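Local coordinates for ABC transporter, periplasmic substrate-binding protein (Thermotoga maritima, PDB 2HPG) that probably binds a small solute in the periplasm as the extracytoplasmic receptor of a tripartite ATP-independent (TRAP) transporter, at residues Lys29-Val42 with Tyr245-Glu259. Residues are numbered along the deposited sequence; the frame is centred on the assembly and turned at random.
Sequences KWAKAVEEKTNGDV and YQKIIEEEMDKAGIE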
ATOM      1  N   LYS A  29      -5.514   7.950  16.052  1.00 20.83           N
ATOM      2  CA  LYS A  29      -4.425   8.637  16.765  1.00 21.54           C
ATOM      3  C   LYS A  29      -4.033   9.911  16.065  1.00 20.90           C
ATOM      4  O   LYS A  29      -3.824  10.938  16.704  1.00 20.62           O
ATOM      5  CB  LYS A  29      -3.182   7.745  16.858  1.00 22.08           C
ATOM      6  CG  LYS A  29      -3.223   6.681  17.942  1.00 24.31           C
ATOM      7  CD  LYS A  29      -1.827   6.010  18.123  1.00 24.80           C
ATOM      8  CE  LYS A  29      -0.771   6.999  18.689  1.00 28.50           C
ATOM      9  NZ  LYS A  29       0.605   6.413  18.925  1.00 29.16           N
ATOM     10  N   TRP A  30      -3.899   9.835  14.747  1.00 20.31           N
ATOM     11  CA  TRP A  30      -3.584  11.002  13.946  1.00 21.05           C
ATOM     12  C   TRP A  30      -4.649  12.086  14.053  1.00 21.69           C
ATOM     13  O   TRP A  30      -4.326  13.263  14.234  1.00 21.36           O
ATOM     14  CB  TRP A  30      -3.414  10.602  12.489  1.00 20.33           C
ATOM     15  CG  TRP A  30      -3.505  11.715  11.534  1.00 19.27           C
ATOM     16  CD1 TRP A  30      -2.642  12.769  11.399  1.00 19.37           C
ATOM     17  CD2 TRP A  30      -4.493  11.868  10.514  1.00 20.54           C
ATOM     18  NE1 TRP A  30      -3.029  13.568  10.355  1.00 19.11           N
ATOM     19  CE2 TRP A  30      -4.182  13.051   9.808  1.00 19.44           C
ATOM     20  CE3 TRP A  30      -5.630  11.123  10.137  1.00 19.44           C
ATOM     21  CZ2 TRP A  30      -4.963  13.511   8.744  1.00 21.37           C
ATOM     22  CZ3 TRP A  30      -6.395  11.572   9.069  1.00 19.28           C
ATOM     23  CH2 TRP A  30      -6.054  12.748   8.377  1.00 20.37           C
ATOM     24  N   ALA A  31      -5.905  11.683  13.912  1.00 22.29           N
ATOM     25  CA  ALA A  31      -7.046  12.596  14.009  1.00 23.35           C
ATOM     26  C   ALA A  31      -7.094  13.270  15.373  1.00 24.23           C
ATOM     27  O   ALA A  31      -7.282  14.475  15.468  1.00 24.53           O
ATOM     28  CB  ALA A  31      -8.340  11.847  13.764  1.00 22.32           C
ATOM     29  N   LYS A  32      -6.941  12.480  16.428  1.00 25.86           N
ATOM     30  CA  LYS A  32      -6.949  13.015  17.793  1.00 26.32           C
ATOM     31  C   LYS A  32      -5.822  14.043  18.025  1.00 26.97           C
ATOM     32  O   LYS A  32      -6.064  15.087  18.637  1.00 26.97           O
ATOM     33  CB  LYS A  32      -6.907  11.859  18.788  1.00 26.61           C
ATOM     34  CG  LYS A  32      -7.105  12.247  20.228  1.00 27.61           C
ATOM     35  CD  LYS A  32      -7.511  11.032  21.076  1.00 28.74           C
ATOM     36  CE  LYS A  32      -9.034  10.762  21.006  1.00 30.90           C
ATOM     37  NZ  LYS A  32      -9.488   9.549  21.799  1.00 31.55           N
ATOM     38  N   ALA A  33      -4.624  13.776  17.485  1.00 27.01           N
ATOM     39  CA  ALA A  33      -3.470  14.682  17.596  1.00 27.40           C
ATOM     40  C   ALA A  33      -3.650  15.996  16.821  1.00 27.84           C
ATOM     41  O   ALA A  33      -3.327  17.065  17.346  1.00 28.83           O
ATOM     42  CB  ALA A  33      -2.175  13.973  17.135  1.00 27.57           C
ATOM     43  N   VAL A  34      -4.148  15.923  15.579  1.00 27.46           N
ATOM     44  CA  VAL A  34      -4.499  17.135  14.810  1.00 27.36           C
ATOM     45  C   VAL A  34      -5.564  17.975  15.513  1.00 27.08           C
ATOM     46  O   VAL A  34      -5.463  19.186  15.553  1.00 27.22           O
ATOM     47  CB  VAL A  34      -4.973  16.782  13.394  1.00 26.88           C
ATOM     48  CG1 VAL A  34      -5.608  18.000  12.709  1.00 27.29           C
ATOM     49  CG2 VAL A  34      -3.807  16.265  12.601  1.00 25.50           C
ATOM     50  N   GLU A  35      -6.566  17.315  16.080  1.00 27.69           N
ATOM     51  CA  GLU A  35      -7.606  17.996  16.833  0.50 27.57           C
ATOM     52  C   GLU A  35      -7.013  18.713  18.046  1.00 28.45           C
ATOM     53  O   GLU A  35      -7.313  19.878  18.281  1.00 28.58           O
ATOM     54  CB  GLU A  35      -8.706  17.005  17.233  0.50 27.18           C
ATOM     55  CG  GLU A  35      -9.652  16.702  16.065  0.50 26.03           C
ATOM     56  CD  GLU A  35     -10.424  15.404  16.194  0.50 25.58           C
ATOM     57  OE1 GLU A  35     -10.515  14.862  17.308  0.50 20.61           O
ATOM     58  OE2 GLU A  35     -10.946  14.928  15.164  0.50 21.61           O
ATOM     59  N   GLU A  36      -6.158  18.018  18.798  1.00 29.13           N
ATOM     60  CA  GLU A  36      -5.490  18.596  19.965  1.00 29.63           C
ATOM     61  C   GLU A  36      -4.623  19.802  19.595  1.00 30.24           C
ATOM     62  O   GLU A  36      -4.765  20.875  20.172  1.00 30.73           O
ATOM     63  CB  GLU A  36      -4.643  17.534  20.664  1.00 29.78           C
ATOM     64  CG  GLU A  36      -5.481  16.503  21.425  1.00 29.74           C
ATOM     65  CD  GLU A  36      -4.658  15.348  21.952  1.00 30.08           C
ATOM     66  OE1 GLU A  36      -3.419  15.380  21.792  1.00 31.09           O
ATOM     67  OE2 GLU A  36      -5.254  14.420  22.544  1.00 32.04           O
ATOM     68  N   LYS A  37      -3.745  19.622  18.623  1.00 31.04           N
ATOM     69  CA  LYS A  37      -2.795  20.662  18.241  1.00 31.99           C
ATOM     70  C   LYS A  37      -3.387  21.848  17.461  1.00 32.65           C
ATOM     71  O   LYS A  37      -2.718  22.873  17.296  1.00 32.39           O
ATOM     72  CB  LYS A  37      -1.643  20.040  17.458  1.00 31.96           C
ATOM     73  CG  LYS A  37      -0.838  19.041  18.290  1.00 32.63           C
ATOM     74  CD  LYS A  37       0.526  18.760  17.691  1.00 33.91           C
ATOM     75  CE  LYS A  37       1.221  17.586  18.384  1.00 35.44           C
ATOM     76  NZ  LYS A  37       1.058  17.576  19.885  1.00 38.07           N
ATOM     77  N   THR A  38      -4.618  21.700  16.963  1.00 33.27           N
ATOM     78  CA  THR A  38      -5.339  22.801  16.298  1.00 33.42           C
ATOM     79  C   THR A  38      -6.401  23.379  17.220  1.00 33.95           C
ATOM     80  O   THR A  38      -7.211  24.209  16.807  1.00 34.86           O
ATOM     81  CB  THR A  38      -6.058  22.326  15.010  1.00 33.33           C
ATOM     82  OG1 THR A  38      -7.072  21.370  15.359  1.00 32.81           O
ATOM     83  CG2 THR A  38      -5.075  21.743  14.031  1.00 33.07           C
ATOM     84  N   ASN A  39      -6.420  22.906  18.461  1.00 34.43           N
ATOM     85  CA  ASN A  39      -7.342  23.385  19.476  1.00 34.29           C
ATOM     86  C   ASN A  39      -8.802  23.122  19.120  1.00 34.32           C
ATOM     87  O   ASN A  39      -9.677  23.930  19.458  1.00 35.10           O
ATOM     88  CB  ASN A  39      -7.143  24.899  19.734  1.00 35.21           C
ATOM     89  CG  ASN A  39      -5.683  25.354  19.606  1.00 35.93           C
ATOM     90  OD1 ASN A  39      -5.346  26.132  18.704  1.00 39.38           O
ATOM     91  ND2 ASN A  39      -4.819  24.876  20.501  1.00 35.69           N
ATOM     92  N   GLY A  40      -9.077  22.011  18.441  1.00 33.16           N
ATOM     93  CA  GLY A  40     -10.437  21.673  18.048  1.00 32.13           C
ATOM     94  C   GLY A  40     -10.930  22.377  16.789  1.00 31.33           C
ATOM     95  O   GLY A  40     -12.058  22.148  16.359  1.00 30.73           O
ATOM     96  N   ASP A  41     -10.101  23.229  16.191  1.00 30.36           N
ATOM     97  CA  ASP A  41     -10.482  23.908  14.952  1.00 30.03           C
ATOM     98  C   ASP A  41     -10.536  22.988  13.735  1.00 29.13           C
ATOM     99  O   ASP A  41     -11.279  23.265  12.804  1.00 29.00           O
ATOM    100  CB  ASP A  41      -9.557  25.096  14.654  1.00 30.60           C
ATOM    101  CG  ASP A  41     -10.070  26.401  15.257  1.00 31.50           C
ATOM    102  OD1 ASP A  41     -10.967  26.362  16.126  1.00 34.57           O
ATOM    103  OD2 ASP A  41      -9.592  27.470  14.837  1.00 35.15           O
ATOM    104  N   VAL A  42      -9.728  21.929  13.719  1.00 28.16           N
ATOM    105  CA  VAL A  42      -9.819  20.915  12.672  1.00 27.20           C
ATOM    106  C   VAL A  42     -10.333  19.637  13.308  1.00 26.61           C
ATOM    107  O   VAL A  42      -9.719  19.107  14.217  1.00 26.27           O
ATOM    108  CB  VAL A  42      -8.468  20.655  11.959  1.00 27.15           C
ATOM    109  CG1 VAL A  42      -8.596  19.525  10.951  1.00 25.96           C
ATOM    110  CG2 VAL A  42      -7.961  21.937  11.280  1.00 25.54           C
ATOM    111  N   TYR A 245      -1.868  24.954  10.272  1.00 32.66           N
ATOM    112  CA  TYR A 245      -2.684  23.737  10.311  1.00 32.49           C
ATOM    113  C   TYR A 245      -2.269  22.778   9.208  1.00 31.88           C
ATOM    114  O   TYR A 245      -2.297  21.569   9.390  1.00 31.47           O
ATOM    115  CB  TYR A 245      -4.170  24.072  10.194  1.00 32.59           C
ATOM    116  CG  TYR A 245      -4.777  24.778  11.383  1.00 32.05           C
ATOM    117  CD1 TYR A 245      -4.066  24.986  12.564  1.00 32.04           C
ATOM    118  CD2 TYR A 245      -6.102  25.208  11.336  1.00 32.96           C
ATOM    119  CE1 TYR A 245      -4.659  25.628  13.657  1.00 32.07           C
ATOM    120  CE2 TYR A 245      -6.699  25.840  12.416  1.00 32.51           C
ATOM    121  CZ  TYR A 245      -5.975  26.058  13.567  1.00 32.80           C
ATOM    122  OH  TYR A 245      -6.600  26.686  14.627  1.00 34.03           O
ATOM    123  N   GLN A 246      -1.887  23.323   8.067  1.00 31.63           N
ATOM    124  CA  GLN A 246      -1.351  22.519   6.986  1.00 32.10           C
ATOM    125  C   GLN A 246      -0.154  21.696   7.472  1.00 32.01           C
ATOM    126  O   GLN A 246      -0.052  20.496   7.184  1.00 32.01           O
ATOM    127  CB  GLN A 246      -0.944  23.415   5.807  1.00 32.06           C
ATOM    128  CG  GLN A 246      -2.114  24.060   5.090  1.00 32.95           C
ATOM    129  CD  GLN A 246      -1.708  24.885   3.877  1.00 33.45           C
ATOM    130  OE1 GLN A 246      -2.509  25.650   3.345  1.00 37.47           O
ATOM    131  NE2 GLN A 246      -0.479  24.735   3.434  1.00 33.62           N
ATOM    132  N   LYS A 247       0.737  22.338   8.222  1.00 31.91           N
ATOM    133  CA  LYS A 247       1.941  21.682   8.726  1.00 32.09           C
ATOM    134  C   LYS A 247       1.641  20.663   9.803  1.00 31.13           C
ATOM    135  O   LYS A 247       2.238  19.594   9.798  1.00 31.12           O
ATOM    136  CB  LYS A 247       2.969  22.700   9.253  1.00 32.71           C
ATOM    137  CG  LYS A 247       3.818  23.330   8.164  1.00 34.39           C
ATOM    138  CD  LYS A 247       5.044  24.052   8.732  1.00 34.80           C
ATOM    139  CE  LYS A 247       5.733  24.896   7.656  1.00 36.66           C
ATOM    140  NZ  LYS A 247       7.117  25.347   8.071  1.00 37.66           N
ATOM    141  N   ILE A 248       0.747  20.998  10.732  1.00 29.89           N
ATOM    142  CA  ILE A 248       0.313  20.056  11.757  1.00 29.84           C
ATOM    143  C   ILE A 248      -0.296  18.786  11.149  1.00 29.54           C
ATOM    144  O   ILE A 248       0.000  17.672  11.584  1.00 28.79           O
ATOM    145  CB  ILE A 248      -0.729  20.678  12.688  1.00 29.62           C
ATOM    146  CG1 ILE A 248      -0.084  21.765  13.565  1.00 29.83           C
ATOM    147  CG2 ILE A 248      -1.367  19.600  13.591  1.00 28.98           C
ATOM    148  CD1 ILE A 248      -1.057  22.805  14.069  1.00 29.75           C
ATOM    149  N   ILE A 249      -1.158  18.953  10.160  1.00 29.25           N
ATOM    150  CA  ILE A 249      -1.830  17.800   9.563  1.00 29.68           C
ATOM    151  C   ILE A 249      -0.828  16.840   8.912  1.00 29.82           C
ATOM    152  O   ILE A 249      -0.873  15.628   9.174  1.00 29.86           O
ATOM    153  CB  ILE A 249      -2.900  18.213   8.535  1.00 29.28           C
ATOM    154  CG1 ILE A 249      -4.057  18.924   9.225  1.00 29.86           C
ATOM    155  CG2 ILE A 249      -3.457  16.998   7.842  1.00 29.13           C
ATOM    156  CD1 ILE A 249      -4.972  19.673   8.259  1.00 29.65           C
ATOM    157  N   GLU A 250       0.063  17.372   8.073  1.00 29.84           N
ATOM    158  CA  GLU A 250       1.079  16.563   7.393  1.00 30.22           C
ATOM    159  C   GLU A 250       2.088  15.925   8.327  1.00 29.84           C
ATOM    160  O   GLU A 250       2.466  14.778   8.129  1.00 29.33           O
ATOM    161  CB  GLU A 250       1.874  17.410   6.416  1.00 30.36           C
ATOM    162  CG  GLU A 250       1.123  17.890   5.233  1.00 32.03           C
ATOM    163  CD  GLU A 250       1.964  18.811   4.362  1.00 33.22           C
ATOM    164  OE1 GLU A 250       2.449  19.845   4.874  1.00 37.45           O
ATOM    165  OE2 GLU A 250       2.139  18.505   3.159  1.00 39.40           O
ATOM    166  N   GLU A 251       2.570  16.696   9.304  1.00 29.77           N
ATOM    167  CA  GLU A 251       3.582  16.218  10.267  1.00 29.80           C
ATOM    168  C   GLU A 251       3.032  15.151  11.185  1.00 28.18           C
ATOM    169  O   GLU A 251       3.705  14.175  11.485  1.00 27.47           O
ATOM    170  CB  GLU A 251       4.104  17.372  11.144  1.00 29.96           C
ATOM    171  CG  GLU A 251       5.020  18.336  10.407  1.00 31.65           C
ATOM    172  CD  GLU A 251       5.521  19.469  11.290  1.00 32.39           C
ATOM    173  OE1 GLU A 251       5.100  19.565  12.468  1.00 36.90           O
ATOM    174  OE2 GLU A 251       6.340  20.265  10.789  1.00 36.11           O
ATOM    175  N   GLU A 252       1.814  15.352  11.662  1.00 27.06           N
ATOM    176  CA  GLU A 252       1.200  14.374  12.528  1.00 26.87           C
ATOM    177  C   GLU A 252       0.898  13.055  11.834  1.00 26.46           C
ATOM    178  O   GLU A 252       0.888  11.996  12.478  1.00 26.17           O
ATOM    179  CB  GLU A 252      -0.076  14.933  13.127  1.00 27.40           C
ATOM    180  CG  GLU A 252       0.197  15.961  14.175  1.00 28.32           C
ATOM    181  CD  GLU A 252       1.076  15.428  15.270  1.00 32.63           C
ATOM    182  OE1 GLU A 252       0.860  14.267  15.697  1.00 32.72           O
ATOM    183  OE2 GLU A 252       1.995  16.172  15.689  1.00 36.01           O
HETATM  184  N   MSE A 253       0.679  13.082  10.536  0.50 26.04           N
HETATM  185  CA  MSE A 253       0.373  11.835   9.887  0.50 25.86           C
HETATM  186  C   MSE A 253       1.586  11.112   9.337  0.50 25.41           C
HETATM  187  O   MSE A 253       1.567   9.889   9.231  0.50 25.07           O
HETATM  188  CB  MSE A 253      -0.663  12.018   8.813  0.50 25.99           C
HETATM  189  CG  MSE A 253      -1.746  10.993   9.008  0.50 26.22           C
HETATM  190 SE   MSE A 253      -2.336  10.491   7.377  0.45 25.27          SE
HETATM  191  CE  MSE A 253      -4.238  10.543   7.535  0.50 26.49           C
ATOM    192  N   ASP A 254       2.635  11.852   8.993  1.00 24.95           N
ATOM    193  CA  ASP A 254       3.933  11.216   8.716  1.00 24.78           C
ATOM    194  C   ASP A 254       4.399  10.469   9.961  1.00 24.55           C
ATOM    195  O   ASP A 254       4.904   9.337   9.876  1.00 24.55           O
ATOM    196  CB  ASP A 254       4.980  12.258   8.336  1.00 24.68           C
ATOM    197  CG  ASP A 254       4.982  12.598   6.863  1.00 24.33           C
ATOM    198  OD1 ASP A 254       4.493  11.823   5.999  1.00 25.33           O
ATOM    199  OD2 ASP A 254       5.539  13.666   6.557  1.00 25.07           O
ATOM    200  N   LYS A 255       4.202  11.108  11.108  1.00 24.31           N
ATOM    201  CA  LYS A 255       4.531  10.550  12.420  1.00 24.29           C
ATOM    202  C   LYS A 255       3.712   9.319  12.806  1.00 23.36           C
ATOM    203  O   LYS A 255       4.260   8.319  13.276  1.00 22.23           O
ATOM    204  CB  LYS A 255       4.329  11.638  13.456  1.00 24.58           C
ATOM    205  CG  LYS A 255       4.488  11.228  14.903  1.00 25.75           C
ATOM    206  CD  LYS A 255       4.493  12.487  15.796  1.00 27.27           C
ATOM    207  CE  LYS A 255       4.728  12.126  17.255  1.00 29.85           C
ATOM    208  NZ  LYS A 255       3.843  10.991  17.681  1.00 33.35           N
ATOM    209  N   ALA A 256       2.398   9.399  12.628  1.00 22.90           N
ATOM    210  CA  ALA A 256       1.521   8.259  12.883  1.00 22.67           C
ATOM    211  C   ALA A 256       1.803   7.123  11.911  1.00 21.53           C
ATOM    212  O   ALA A 256       1.681   5.942  12.265  1.00 21.84           O
ATOM    213  CB  ALA A 256       0.052   8.681  12.765  1.00 23.03           C
ATOM    214  N   GLY A 257       2.157   7.485  10.682  1.00 19.89           N
ATOM    215  CA  GLY A 257       2.433   6.522   9.635  1.00 19.91           C
ATOM    216  C   GLY A 257       3.700   5.730   9.872  1.00 20.10           C
ATOM    217  O   GLY A 257       3.697   4.510   9.760  1.00 19.20           O
ATOM    218  N   ILE A 258       4.808   6.420  10.157  1.00 19.17           N
ATOM    219  CA  ILE A 258       6.068   5.779  10.544  0.50 19.26           C
ATOM    220  C   ILE A 258       5.803   4.789  11.691  1.00 19.27           C
ATOM    221  O   ILE A 258       6.282   3.662  11.715  1.00 19.33           O
ATOM    222  CB  ILE A 258       7.107   6.818  11.073  0.50 18.98           C
ATOM    223  CG1 ILE A 258       7.615   7.770   9.965  0.50 18.27           C
ATOM    224  CG2 ILE A 258       8.288   6.082  11.727  0.50 18.89           C
ATOM    225  CD1 ILE A 258       8.221   9.133  10.488  0.60 17.91           C
ATOM    226  N   GLU A 259       5.072   5.260  12.684  1.00 20.09           N
ATOM    227  CA  GLU A 259       4.816   4.443  13.880  1.00 20.18           C
ATOM    228  C   GLU A 259       4.085   3.130  13.568  1.00 19.51           C
ATOM    229  O   GLU A 259       4.510   2.057  14.019  1.00 19.27           O
ATOM    230  CB  GLU A 259       4.013   5.258  14.891  1.00 20.95           C
ATOM    231  CG  GLU A 259       3.747   4.580  16.216  1.00 22.99           C
ATOM    232  CD  GLU A 259       2.785   5.372  17.112  1.00 25.57           C
ATOM    233  OE1 GLU A 259       2.313   6.458  16.700  1.00 34.97           O
ATOM    234  OE2 GLU A 259       2.493   4.904  18.239  1.00 32.94           O
TER
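The long helix 243-278 of this TRAP-type solute-binding protein packs antiparallel against helix 22-37, the short axes of 29-37 and 245-259 lying 149° apart and 9.2 Å at closest approach, and Trp30 is wedged between them. With CG trans to the backbone N (chi1 162°), its indole reaches across to helix 243-278. There Trp30 NE1 donates to Ile249 O (3.2 Å) in the carbonyl plane, on a lone pair. That oxygen also accepts the helical bond from Met253 N, so the buried indole N-H is satisfied without breaking the helix. Met253, a selenomethionine modelled in two conformers, lies over one indole face with its selenium in a Met-aromatic position, though the close fit of the given conformer is doubtful. Ile249 CG2 lies in the ring plane at the edge, 3.9 Å from Trp30 CZ2. With a leucine in place of Trp30, Ile249 O would probably lose its indole donor and a gap would open beside Ile249 CG2. One turn on, Val34 CG1 packs on Ile249 CG1 (3.9 Å). Beyond the helix end, which a Schellman motif closes at Asn39, Thr38 CG2 sits over a face of Tyr245. Tyr245 OH donates to Asp41 OD2 (3.1 Å) from above the carboxylate plane, and Val42 CG2 touches Tyr245 CD2. At the far, exposed end, Lys29 NZ forms a salt bridge with the Glu259 carboxylate, including a weak hydrogen bond to Glu259 OE1 (2.8 Å). Behind the pair lies the sheet: Trp30 packs edge-to-face with Phe13 and touches Leu11 on strand 9-14 and Ile44 on strand 42-47, whereas Ile249 rests on Leu133 of strand 130-146.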